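PDB 2OO3: protein involved in catabolism of external DNA, which probably transfers a methyl group from S-adenosyl-L-methionine to the N6 position of one adenine in 23S ribosomal RNA. Local coordinates for residues A[16-21]-A[254-259]; A[25-30]-A[108-113]; A[84-89]-A[98-103]; A[104-109]-A[114-119]. All coordinates share one frame; numbering follows the deposited sequence.

Contact 1: A[16-21]-A[254-259]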
# COMPACT_ATOMS: atom_id res chain seq x y z
N ASP A 16 6.04 -3.14 4.26
CA ASP A 16 5.54 -3.78 3.03
C ASP A 16 4.43 -4.76 3.32
O ASP A 16 3.44 -4.82 2.62
CB ASP A 16 6.67 -4.50 2.29
CG ASP A 16 7.38 -3.59 1.27
OD1 ASP A 16 7.00 -2.40 1.14
OD2 ASP A 16 8.33 -4.09 0.59
N VAL A 17 4.59 -5.57 4.36
CA VAL A 17 3.59 -6.58 4.64
C VAL A 17 2.23 -5.95 4.91
O VAL A 17 1.22 -6.29 4.25
CB VAL A 17 4.01 -7.50 5.83
CG1 VAL A 17 2.84 -8.45 6.21
CG2 VAL A 17 5.24 -8.31 5.44
N ILE A 18 2.18 -4.99 5.85
CA ILE A 18 0.88 -4.39 6.15
C ILE A 18 0.34 -3.56 4.97
O ILE A 18 -0.87 -3.59 4.66
CB ILE A 18 0.84 -3.60 7.48
CG1 ILE A 18 -0.58 -3.01 7.70
CG2 ILE A 18 1.84 -2.47 7.50
CD1 ILE A 18 -1.76 -4.07 7.77
N LYS A 19 1.21 -2.84 4.29
CA LYS A 19 0.77 -2.05 3.14
C LYS A 19 0.19 -2.94 2.01
O LYS A 19 -0.85 -2.62 1.40
CB LYS A 19 1.92 -1.14 2.69
CG LYS A 19 2.19 -1.02 1.23
CD LYS A 19 3.45 -0.18 0.89
CE LYS A 19 4.55 -0.24 1.94
NZ LYS A 19 5.78 0.48 1.48
N HIS A 20 0.86 -4.05 1.73
CA HIS A 20 0.43 -4.89 0.61
C HIS A 20 -0.80 -5.74 0.93
O HIS A 20 -1.63 -5.94 0.07
CB HIS A 20 1.59 -5.75 0.11
CG HIS A 20 2.66 -4.96 -0.59
ND1 HIS A 20 3.98 -5.34 -0.60
CD2 HIS A 20 2.59 -3.81 -1.31
CE1 HIS A 20 4.69 -4.47 -1.31
NE2 HIS A 20 3.87 -3.53 -1.74
N ILE A 21 -0.94 -6.20 2.18
CA ILE A 21 -2.16 -6.90 2.55
C ILE A 21 -3.32 -5.92 2.45
O ILE A 21 -4.40 -6.30 1.94
CB ILE A 21 -2.09 -7.49 3.99
CG1 ILE A 21 -0.96 -8.51 4.04
CG2 ILE A 21 -3.45 -8.10 4.38
CD1 ILE A 21 -0.62 -9.01 5.47
N LYS A 254 -8.65 -5.04 11.23
CA LYS A 254 -8.41 -5.36 12.64
C LYS A 254 -7.92 -6.80 12.83
O LYS A 254 -6.98 -7.03 13.59
CB LYS A 254 -9.68 -5.11 13.45
CG LYS A 254 -9.50 -5.20 15.00
CD LYS A 254 -10.83 -4.86 15.71
CE LYS A 254 -10.77 -5.03 17.23
NZ LYS A 254 -10.44 -6.46 17.51
N LEU A 255 -8.57 -7.75 12.16
CA LEU A 255 -8.12 -9.15 12.20
C LEU A 255 -6.70 -9.24 11.63
O LEU A 255 -5.85 -9.93 12.19
CB LEU A 255 -9.05 -10.10 11.42
CG LEU A 255 -8.60 -11.61 11.45
CD1 LEU A 255 -8.25 -12.15 12.84
CD2 LEU A 255 -9.61 -12.56 10.77
N VAL A 256 -6.45 -8.55 10.53
CA VAL A 256 -5.13 -8.62 9.91
C VAL A 256 -4.08 -8.10 10.92
O VAL A 256 -3.07 -8.76 11.19
CB VAL A 256 -5.06 -7.80 8.60
CG1 VAL A 256 -3.56 -7.61 8.13
CG2 VAL A 256 -5.91 -8.48 7.49
N LEU A 257 -4.31 -6.89 11.44
CA LEU A 257 -3.36 -6.25 12.36
C LEU A 257 -3.13 -7.07 13.62
O LEU A 257 -1.99 -7.20 14.07
CB LEU A 257 -3.80 -4.83 12.73
CG LEU A 257 -3.82 -3.81 11.57
CD1 LEU A 257 -4.63 -2.55 11.95
CD2 LEU A 257 -2.38 -3.42 11.19
N GLU A 258 -4.20 -7.64 14.20
CA GLU A 258 -4.03 -8.54 15.35
C GLU A 258 -3.13 -9.69 15.00
O GLU A 258 -2.23 -10.03 15.78
CB GLU A 258 -5.35 -9.16 15.82
CG GLU A 258 -6.41 -8.22 16.31
CD GLU A 258 -7.57 -9.03 16.90
OE1 GLU A 258 -8.65 -8.46 17.13
OE2 GLU A 258 -7.35 -10.26 17.13
N THR A 259 -3.38 -10.34 13.86
CA THR A 259 -2.51 -11.43 13.40
C THR A 259 -1.04 -11.00 13.26
O THR A 259 -0.13 -11.70 13.73
CB THR A 259 -3.02 -12.07 12.08
OG1 THR A 259 -4.37 -12.49 12.27
CG2 THR A 259 -2.22 -13.27 11.71
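Ile-18 carries CG1 trans to its own backbone N (chi1 -180°), and Leu-257 carries CG trans to its carbonyl carbon (chi1 -66°). These torsions swing the ends of both side chains into the gap between two helices, although neither CB starts out aimed across it. There Ile-18 CD1 lies 3.5 Å from Leu-257 CD2. The same methyl also reaches Val-256, with Ile-18 CD1 4.0 Å from Val-256 CG1. Val-256 and Ile-21 do point at the opposite helix. Their branches slide past each other in opposite directions. Ile-21 CG2 meets Val-256 CG1 at 3.8 Å and Val-256 CG2 at 4.0 Å. The contact is therefore purely apolar and buried, made by the branches of four aliphatic side chains.

The two helical segments run nearly antiparallel, at 161°, with axes 11.2 Å apart. At that spacing the side chains, not the backbones, make the contact. Leu-260 of helix 249-263 extends the interface onto Val-17 and Ile-18. Tyr-83 of helix 81-90 packs on Val-17 and Ile-21.

Asp-16, Lys-19 and His-20 take no part in this packing and face other partners. Lys-19 NZ bridges to Asp-16 OD1 at 3.1 Å and forms a second salt bridge with Asp-166, the predicted proton acceptor. His-20 is predicted to bind S-adenosyl-L-methionine. Helix 14-30 thus has one face towards helix 249-263 and another towards the probable active site. This is packing between the helix before the first sheet strand and a C-terminal helix in a Rossmann-like, class I methyltransferase fold.

Contact 2: A[25-30]-A[108-113]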
# COMPACT_ATOMS: atom_id res chain seq x y z
N ARG A 25 -6.79 -6.21 0.10
CA ARG A 25 -8.16 -6.20 0.64
C ARG A 25 -8.95 -5.12 -0.10
O ARG A 25 -10.13 -5.32 -0.45
CB ARG A 25 -8.15 -5.93 2.16
CG ARG A 25 -7.37 -7.00 2.95
CD ARG A 25 -8.22 -8.19 3.42
NE ARG A 25 -9.35 -8.59 2.58
CZ ARG A 25 -9.38 -9.66 1.78
NH1 ARG A 25 -8.34 -10.45 1.63
NH2 ARG A 25 -10.47 -9.93 1.10
N LEU A 26 -8.28 -4.01 -0.42
CA LEU A 26 -8.93 -2.92 -1.16
C LEU A 26 -9.29 -3.39 -2.57
O LEU A 26 -10.39 -3.13 -3.04
CB LEU A 26 -8.06 -1.65 -1.20
CG LEU A 26 -7.84 -1.02 0.19
CD1 LEU A 26 -6.86 0.12 0.04
CD2 LEU A 26 -9.19 -0.51 0.80
N LEU A 27 -8.37 -4.10 -3.22
CA LEU A 27 -8.57 -4.62 -4.58
C LEU A 27 -9.68 -5.67 -4.62
O LEU A 27 -10.54 -5.63 -5.49
CB LEU A 27 -7.27 -5.21 -5.14
CG LEU A 27 -6.17 -4.15 -5.45
CD1 LEU A 27 -4.89 -4.90 -5.73
CD2 LEU A 27 -6.52 -3.26 -6.62
N ALA A 28 -9.66 -6.57 -3.63
CA ALA A 28 -10.70 -7.59 -3.47
C ALA A 28 -12.08 -6.97 -3.32
O ALA A 28 -13.05 -7.52 -3.86
CB ALA A 28 -10.40 -8.50 -2.27
N TYR A 29 -12.18 -5.83 -2.63
CA TYR A 29 -13.50 -5.21 -2.45
C TYR A 29 -13.97 -4.55 -3.72
O TYR A 29 -15.13 -4.74 -4.15
CB TYR A 29 -13.47 -4.12 -1.39
CG TYR A 29 -14.81 -3.42 -1.23
CD1 TYR A 29 -15.84 -4.03 -0.50
CD2 TYR A 29 -15.05 -2.15 -1.79
CE1 TYR A 29 -17.08 -3.39 -0.32
CE2 TYR A 29 -16.28 -1.50 -1.62
CZ TYR A 29 -17.28 -2.12 -0.87
OH TYR A 29 -18.51 -1.49 -0.67
N LEU A 30 -13.09 -3.75 -4.31
CA LEU A 30 -13.50 -2.90 -5.43
C LEU A 30 -13.84 -3.68 -6.67
O LEU A 30 -14.69 -3.26 -7.46
CB LEU A 30 -12.44 -1.84 -5.73
CG LEU A 30 -12.35 -0.68 -4.74
CD1 LEU A 30 -11.21 0.23 -5.17
CD2 LEU A 30 -13.63 0.09 -4.71
N ASN A 108 -2.28 -8.83 -10.56
CA ASN A 108 -2.89 -10.11 -10.26
C ASN A 108 -4.37 -10.05 -9.92
O ASN A 108 -5.14 -10.90 -10.37
CB ASN A 108 -2.12 -10.87 -9.16
CG ASN A 108 -1.08 -11.79 -9.75
OD1 ASN A 108 -1.39 -12.92 -10.15
ND2 ASN A 108 0.13 -11.28 -9.88
N GLN A 109 -4.79 -9.06 -9.15
CA GLN A 109 -6.18 -8.98 -8.73
C GLN A 109 -7.15 -8.19 -9.62
O GLN A 109 -8.38 -8.39 -9.55
CB GLN A 109 -6.21 -8.39 -7.33
CG GLN A 109 -6.07 -9.46 -6.24
CD GLN A 109 -6.07 -8.81 -4.90
OE1 GLN A 109 -5.11 -8.13 -4.57
NE2 GLN A 109 -7.16 -8.93 -4.17
N LEU A 110 -6.62 -7.28 -10.42
CA LEU A 110 -7.46 -6.46 -11.29
C LEU A 110 -7.91 -7.25 -12.52
O LEU A 110 -7.46 -8.38 -12.72
CB LEU A 110 -6.75 -5.15 -11.67
CG LEU A 110 -6.69 -4.16 -10.48
CD1 LEU A 110 -5.89 -2.92 -10.87
CD2 LEU A 110 -8.07 -3.74 -10.07
N ARG A 111 -8.81 -6.65 -13.31
CA ARG A 111 -9.45 -7.36 -14.43
C ARG A 111 -9.05 -6.75 -15.77
O ARG A 111 -8.54 -5.62 -15.83
CB ARG A 111 -10.97 -7.33 -14.23
CG ARG A 111 -11.31 -7.87 -12.87
CD ARG A 111 -12.47 -7.23 -12.22
NE ARG A 111 -12.46 -5.76 -12.19
CZ ARG A 111 -13.57 -5.06 -11.93
NH1 ARG A 111 -14.68 -5.74 -11.67
NH2 ARG A 111 -13.58 -3.73 -11.95
N SER A 112 -9.32 -7.47 -16.86
CA SER A 112 -9.02 -6.96 -18.18
C SER A 112 -9.71 -5.65 -18.46
O SER A 112 -9.19 -4.84 -19.24
CB SER A 112 -9.39 -7.98 -19.26
OG SER A 112 -10.73 -8.41 -19.10
N GLN A 113 -10.88 -5.40 -17.84
CA GLN A 113 -11.60 -4.13 -18.11
C GLN A 113 -11.01 -2.91 -17.38
O GLN A 113 -11.38 -1.78 -17.64
CB GLN A 113 -13.09 -4.25 -17.74
CG GLN A 113 -13.27 -4.37 -16.22
CD GLN A 113 -14.68 -4.68 -15.82
OE1 GLN A 113 -15.56 -3.81 -15.93
NE2 GLN A 113 -14.92 -5.92 -15.34
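Leu-27, near the end of helix 14-30, and Gln-109, the last residue of helix 102-109, face each other with CA atoms 6.5 Å apart, and at Leu-110 the chain leaves helical geometry. The Gln-109 chain is extended beyond CG and crosses Leu-27 at a slant. Its amide oxygen comes against hydrocarbon: Gln-109 OE1 is 3.4 Å from Leu-27 CD1 and 3.7 Å from Leu-27 CB. That oxygen is buried here and has no hydrogen-bond partner in the model. The nitrogen end has a partner. Gln-109 NE2 donates to the carbonyl of Thr-24, one turn back on helix 14-30. Gln-109 NE2 also sits 3.5 Å from Ala-28 N, but both are donors and no bond forms.

The other branch of Leu-27 turns to Leu-110. The two side chains cross at about a right angle, with Leu-27 CD2 3.8 Å from Leu-110 CD2. Both leucines also rest on Tyr-39 of strand 38-41. Beyond them, Arg-111 pairs with Asp-114. The contact joins two helix ends over the first strand of the central sheet, a helix-on-sheet layer of the Rossmann-like methyltransferase fold.

Contact 3: A[84-89]-A[98-103]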
# COMPACT_ATOMS: atom_id res chain seq x y z
N ILE A 84 -0.86 -13.98 0.09
CA ILE A 84 -0.05 -15.17 -0.02
C ILE A 84 -0.02 -15.76 -1.43
O ILE A 84 1.02 -16.22 -1.88
CB ILE A 84 -0.47 -16.25 1.05
CG1 ILE A 84 -0.18 -15.72 2.49
CG2 ILE A 84 0.28 -17.59 0.86
CD1 ILE A 84 1.31 -15.41 2.80
N SER A 85 -1.17 -15.81 -2.10
CA SER A 85 -1.22 -16.47 -3.42
C SER A 85 -0.31 -15.75 -4.40
O SER A 85 0.33 -16.39 -5.22
CB SER A 85 -2.64 -16.55 -3.99
OG SER A 85 -3.04 -15.27 -4.41
N VAL A 86 -0.23 -14.42 -4.31
CA VAL A 86 0.68 -13.67 -5.22
C VAL A 86 2.17 -13.97 -4.93
O VAL A 86 3.00 -14.10 -5.86
CB VAL A 86 0.38 -12.14 -5.18
CG1 VAL A 86 1.38 -11.36 -6.03
CG2 VAL A 86 -1.02 -11.87 -5.65
N ILE A 87 2.51 -14.05 -3.64
CA ILE A 87 3.88 -14.36 -3.24
C ILE A 87 4.24 -15.80 -3.68
O ILE A 87 5.37 -16.08 -4.12
CB ILE A 87 4.05 -14.18 -1.73
CG1 ILE A 87 3.89 -12.69 -1.38
CG2 ILE A 87 5.45 -14.63 -1.23
CD1 ILE A 87 3.44 -12.52 -0.06
N LYS A 88 3.27 -16.70 -3.56
CA LYS A 88 3.43 -18.07 -4.06
C LYS A 88 3.71 -18.05 -5.57
O LYS A 88 4.61 -18.74 -6.04
CB LYS A 88 2.16 -18.88 -3.77
CG LYS A 88 2.32 -20.39 -3.98
CD LYS A 88 1.10 -21.18 -3.38
CE LYS A 88 1.04 -21.14 -1.85
NZ LYS A 88 -0.23 -21.83 -1.32
N GLN A 89 2.93 -17.25 -6.31
CA GLN A 89 2.99 -17.23 -7.77
C GLN A 89 4.32 -16.76 -8.27
O GLN A 89 4.87 -17.35 -9.20
CB GLN A 89 1.96 -16.25 -8.32
CG GLN A 89 1.88 -16.27 -9.85
CD GLN A 89 1.31 -15.01 -10.38
OE1 GLN A 89 2.01 -14.03 -10.51
NE2 GLN A 89 0.01 -15.00 -10.64
N TYR A 98 11.90 -14.02 -4.42
CA TYR A 98 11.35 -12.76 -4.92
C TYR A 98 10.23 -12.27 -4.03
O TYR A 98 9.41 -13.06 -3.53
CB TYR A 98 10.84 -12.91 -6.37
CG TYR A 98 11.91 -12.52 -7.38
CD1 TYR A 98 11.86 -11.29 -8.03
CD2 TYR A 98 13.01 -13.36 -7.62
CE1 TYR A 98 12.89 -10.92 -8.96
CE2 TYR A 98 14.03 -13.00 -8.53
CZ TYR A 98 13.96 -11.79 -9.18
OH TYR A 98 14.97 -11.43 -10.06
N TYR A 99 10.19 -10.96 -3.84
CA TYR A 99 9.01 -10.33 -3.25
C TYR A 99 8.35 -9.38 -4.28
O TYR A 99 9.05 -8.58 -4.91
CB TYR A 99 9.42 -9.55 -1.96
CG TYR A 99 8.22 -8.99 -1.22
CD1 TYR A 99 7.41 -9.82 -0.45
CD2 TYR A 99 7.87 -7.65 -1.33
CE1 TYR A 99 6.31 -9.32 0.23
CE2 TYR A 99 6.74 -7.13 -0.69
CZ TYR A 99 5.98 -7.99 0.11
OH TYR A 99 4.86 -7.54 0.72
N PRO A 100 7.01 -9.47 -4.46
CA PRO A 100 6.35 -8.59 -5.43
C PRO A 100 6.18 -7.17 -4.92
O PRO A 100 6.02 -6.94 -3.71
CB PRO A 100 4.98 -9.25 -5.65
CG PRO A 100 4.85 -10.36 -4.68
CD PRO A 100 6.05 -10.35 -3.76
N GLY A 101 6.24 -6.20 -5.83
CA GLY A 101 5.92 -4.83 -5.45
C GLY A 101 4.42 -4.66 -5.64
O GLY A 101 3.78 -5.54 -6.21
N SER A 102 3.88 -3.53 -5.19
CA SER A 102 2.46 -3.25 -5.32
C SER A 102 1.91 -3.41 -6.75
O SER A 102 0.81 -3.97 -6.93
CB SER A 102 2.11 -1.88 -4.68
OG SER A 102 2.70 -0.83 -5.42
N PRO A 103 2.67 -2.99 -7.78
CA PRO A 103 2.10 -3.23 -9.14
C PRO A 103 1.86 -4.72 -9.46
O PRO A 103 0.90 -5.02 -10.13
CB PRO A 103 3.21 -2.68 -10.07
CG PRO A 103 3.92 -1.69 -9.26
CD PRO A 103 3.99 -2.32 -7.88
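Ile-87 CD1 approaches the ring of Tyr-99 obliquely across the contact, 4.3 Å from Tyr-99 CE1. Pro-100 CD lies over one face of the same ring, 3.5 Å above the plane and offset towards the rim. The ring of His-20 also meets it, the planes at about 30°. Strand 98-100 pairs antiparallel with strand 48-50, and this small two-stranded sheet belongs to the region inserted between the first strand and the following helix of a Rossmann-like methyltransferase fold. Helix 81-90 packs against it. The axes of segments 84-89 and 98-100 come within 8.0 Å, at 138°.

Pro-100 is the main partner of the helix. Its ring fits against two neighbouring side chains. Ile-87 CG1, set beside its backbone N (chi1 -66°), lies 4.0 Å from Pro-100 CD, and the two side chains cross at about a right angle. Val-86 points at the proline and meets its outer corner. Val-86 also packs on Tyr-104 and Phe-105 of helix 102-109.

The chain then turns into that helix, with Gly-101 at the N-cap position. Ser-102, the next residue, is predicted to bind S-adenosyl-L-methionine, as is His-20. The phenol of Tyr-99 reaches this probable site: its OH is hydrogen-bonded to His-20 ND1 and to Tyr-83 OH. On the helix side, the closest approach to the proline is Val-86 CG1 to Pro-100 CG, at 3.9 Å.

Contact 4: A[104-109]-A[114-119]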
# COMPACT_ATOMS: atom_id res chain seq x y z
N TYR A 104 2.74 -5.61 -8.98
CA TYR A 104 2.58 -7.05 -9.19
C TYR A 104 1.34 -7.59 -8.47
O TYR A 104 0.60 -8.41 -9.02
CB TYR A 104 3.87 -7.79 -8.76
CG TYR A 104 3.96 -9.20 -9.32
CD1 TYR A 104 4.67 -9.45 -10.50
CD2 TYR A 104 3.38 -10.27 -8.66
CE1 TYR A 104 4.74 -10.74 -11.06
CE2 TYR A 104 3.48 -11.59 -9.19
CZ TYR A 104 4.15 -11.80 -10.38
OH TYR A 104 4.25 -13.06 -10.90
N PHE A 105 1.06 -7.11 -7.26
CA PHE A 105 -0.24 -7.43 -6.64
C PHE A 105 -1.43 -6.93 -7.47
O PHE A 105 -2.42 -7.68 -7.70
CB PHE A 105 -0.30 -6.87 -5.20
CG PHE A 105 0.65 -7.56 -4.23
CD1 PHE A 105 0.33 -8.83 -3.70
CD2 PHE A 105 1.83 -6.96 -3.85
CE1 PHE A 105 1.21 -9.47 -2.80
CE2 PHE A 105 2.72 -7.59 -2.94
CZ PHE A 105 2.40 -8.85 -2.43
N ALA A 106 -1.38 -5.68 -7.92
CA ALA A 106 -2.53 -5.09 -8.63
C ALA A 106 -2.84 -5.82 -9.95
O ALA A 106 -4.00 -6.09 -10.30
CB ALA A 106 -2.31 -3.58 -8.85
N ILE A 107 -1.79 -6.15 -10.69
CA ILE A 107 -1.95 -6.85 -11.95
C ILE A 107 -2.58 -8.22 -11.71
O ILE A 107 -3.35 -8.70 -12.51
CB ILE A 107 -0.59 -6.94 -12.70
CG1 ILE A 107 -0.20 -5.56 -13.24
CG2 ILE A 107 -0.70 -7.87 -13.86
CD1 ILE A 107 1.31 -5.43 -13.72
N ASN A 108 -2.28 -8.83 -10.56
CA ASN A 108 -2.89 -10.11 -10.26
C ASN A 108 -4.37 -10.05 -9.92
O ASN A 108 -5.14 -10.90 -10.37
CB ASN A 108 -2.12 -10.87 -9.16
CG ASN A 108 -1.08 -11.79 -9.75
OD1 ASN A 108 -1.39 -12.92 -10.15
ND2 ASN A 108 0.13 -11.28 -9.88
N GLN A 109 -4.79 -9.06 -9.15
CA GLN A 109 -6.18 -8.98 -8.73
C GLN A 109 -7.15 -8.19 -9.62
O GLN A 109 -8.38 -8.39 -9.55
CB GLN A 109 -6.21 -8.39 -7.33
CG GLN A 109 -6.07 -9.46 -6.24
CD GLN A 109 -6.07 -8.81 -4.90
OE1 GLN A 109 -5.11 -8.13 -4.57
NE2 GLN A 109 -7.16 -8.93 -4.17
N ASP A 114 -10.12 -3.14 -16.44
CA ASP A 114 -9.65 -2.06 -15.56
C ASP A 114 -8.52 -1.35 -16.25
O ASP A 114 -8.05 -1.79 -17.31
CB ASP A 114 -9.22 -2.62 -14.19
CG ASP A 114 -10.38 -3.30 -13.46
OD1 ASP A 114 -11.52 -2.76 -13.52
OD2 ASP A 114 -10.17 -4.37 -12.82
N ARG A 115 -8.06 -0.24 -15.69
CA ARG A 115 -6.91 0.45 -16.28
C ARG A 115 -5.93 0.79 -15.20
O ARG A 115 -6.29 1.49 -14.24
CB ARG A 115 -7.35 1.73 -16.99
CG ARG A 115 -6.22 2.49 -17.62
CD ARG A 115 -6.73 3.53 -18.62
NE ARG A 115 -7.63 4.48 -17.97
CZ ARG A 115 -7.29 5.72 -17.60
NH1 ARG A 115 -6.07 6.20 -17.82
NH2 ARG A 115 -8.21 6.49 -17.01
N LEU A 116 -4.69 0.31 -15.36
CA LEU A 116 -3.62 0.55 -14.38
C LEU A 116 -2.70 1.62 -14.92
O LEU A 116 -2.25 1.56 -16.06
CB LEU A 116 -2.79 -0.71 -14.09
CG LEU A 116 -3.46 -1.91 -13.39
CD1 LEU A 116 -4.38 -2.68 -14.34
CD2 LEU A 116 -2.39 -2.83 -12.78
N TYR A 117 -2.39 2.59 -14.08
CA TYR A 117 -1.50 3.62 -14.45
C TYR A 117 -0.40 3.70 -13.38
O TYR A 117 -0.66 4.06 -12.20
CB TYR A 117 -2.29 4.91 -14.54
CG TYR A 117 -1.59 6.02 -15.24
CD1 TYR A 117 -2.03 6.45 -16.51
CD2 TYR A 117 -0.50 6.67 -14.64
CE1 TYR A 117 -1.39 7.50 -17.15
CE2 TYR A 117 0.13 7.72 -15.28
CZ TYR A 117 -0.33 8.12 -16.52
OH TYR A 117 0.27 9.16 -17.14
N LEU A 118 0.83 3.37 -13.77
CA LEU A 118 1.91 3.24 -12.81
C LEU A 118 2.96 4.31 -13.06
O LEU A 118 3.43 4.45 -14.20
CB LEU A 118 2.57 1.86 -12.95
CG LEU A 118 1.62 0.65 -12.90
CD1 LEU A 118 2.34 -0.68 -13.22
CD2 LEU A 118 0.83 0.58 -11.52
N CYS A 119 3.34 5.04 -12.02
CA CYS A 119 4.30 6.16 -12.18
C CYS A 119 5.56 5.84 -11.42
O CYS A 119 5.50 5.40 -10.27
CB CYS A 119 3.74 7.47 -11.61
SG CYS A 119 2.17 8.04 -12.37
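Apolar contacts come first, and one methyl of Leu-116 makes them all. Leu-116 CD2 lies 3.5 Å from Ile-107 CG1 and 4.0 Å from Ala-106 CB. It is also 4.0 Å from Ile-107 N, so it sits close against the helix backbone. The torsion explains the reach: CG is trans to the carbonyl carbon (chi1 -66°). The Leu-116 and Ile-107 side chains cross at about a right angle. Around them, Ile-107 also touches Val-139 of the next strand, and Ala-106 touches Tyr-39 of strand 38-41.

Strands 38-41 and 115-119 are parallel neighbours in the central sheet, and helix 102-109 lies between them in the chain. Together they form a beta-alpha-beta crossover of the Rossmann-like methyltransferase fold, with a long insertion before helix 102-109. Leu-116 is where the helix of this unit rests on its second strand.

No hydrogen bond spans the two segments. Within the helix, Tyr-104 O accepts twice, from Asn-108 N at 3.3 Å and from Asn-108 ND2 at 3.0 Å. The two donors arrive from opposite faces of the carbonyl plane. The side-chain bond is nearly straight, with an N-H...O angle of 174°, and the acceptor lies in the amide plane of Asn-108. The ND2 bond, with OD1 accepting from Gln-89 NE2, fixes the rotation of the amide.

On the strand, Arg-115 forms a salt bridge with Glu-158, and Asp-114 OD1 accepts from Leu-37 N.

Helix 14-30 opens the series. Its first half enters contact 1, whose partner is helix 249-263 near the C terminus, so contact 1 closes a loop that spans most of the chain and encloses the other three. The second half of the same helix enters contact 2, which closes at residues 108-113. Contact 3 is a short local closure within that loop, joining helix 81-90 to the small two-stranded sheet. Contact 4 opens after contact 3 has closed. It starts in helix 102-109, shares Asn-108 and Gln-109 with contact 2, and closes a short loop at strand 115-119 of the central sheet. Gln-89 links contact 3 to contact 4 through Tyr-104 and Asn-108. Contacts 1 and 2 join helix to helix.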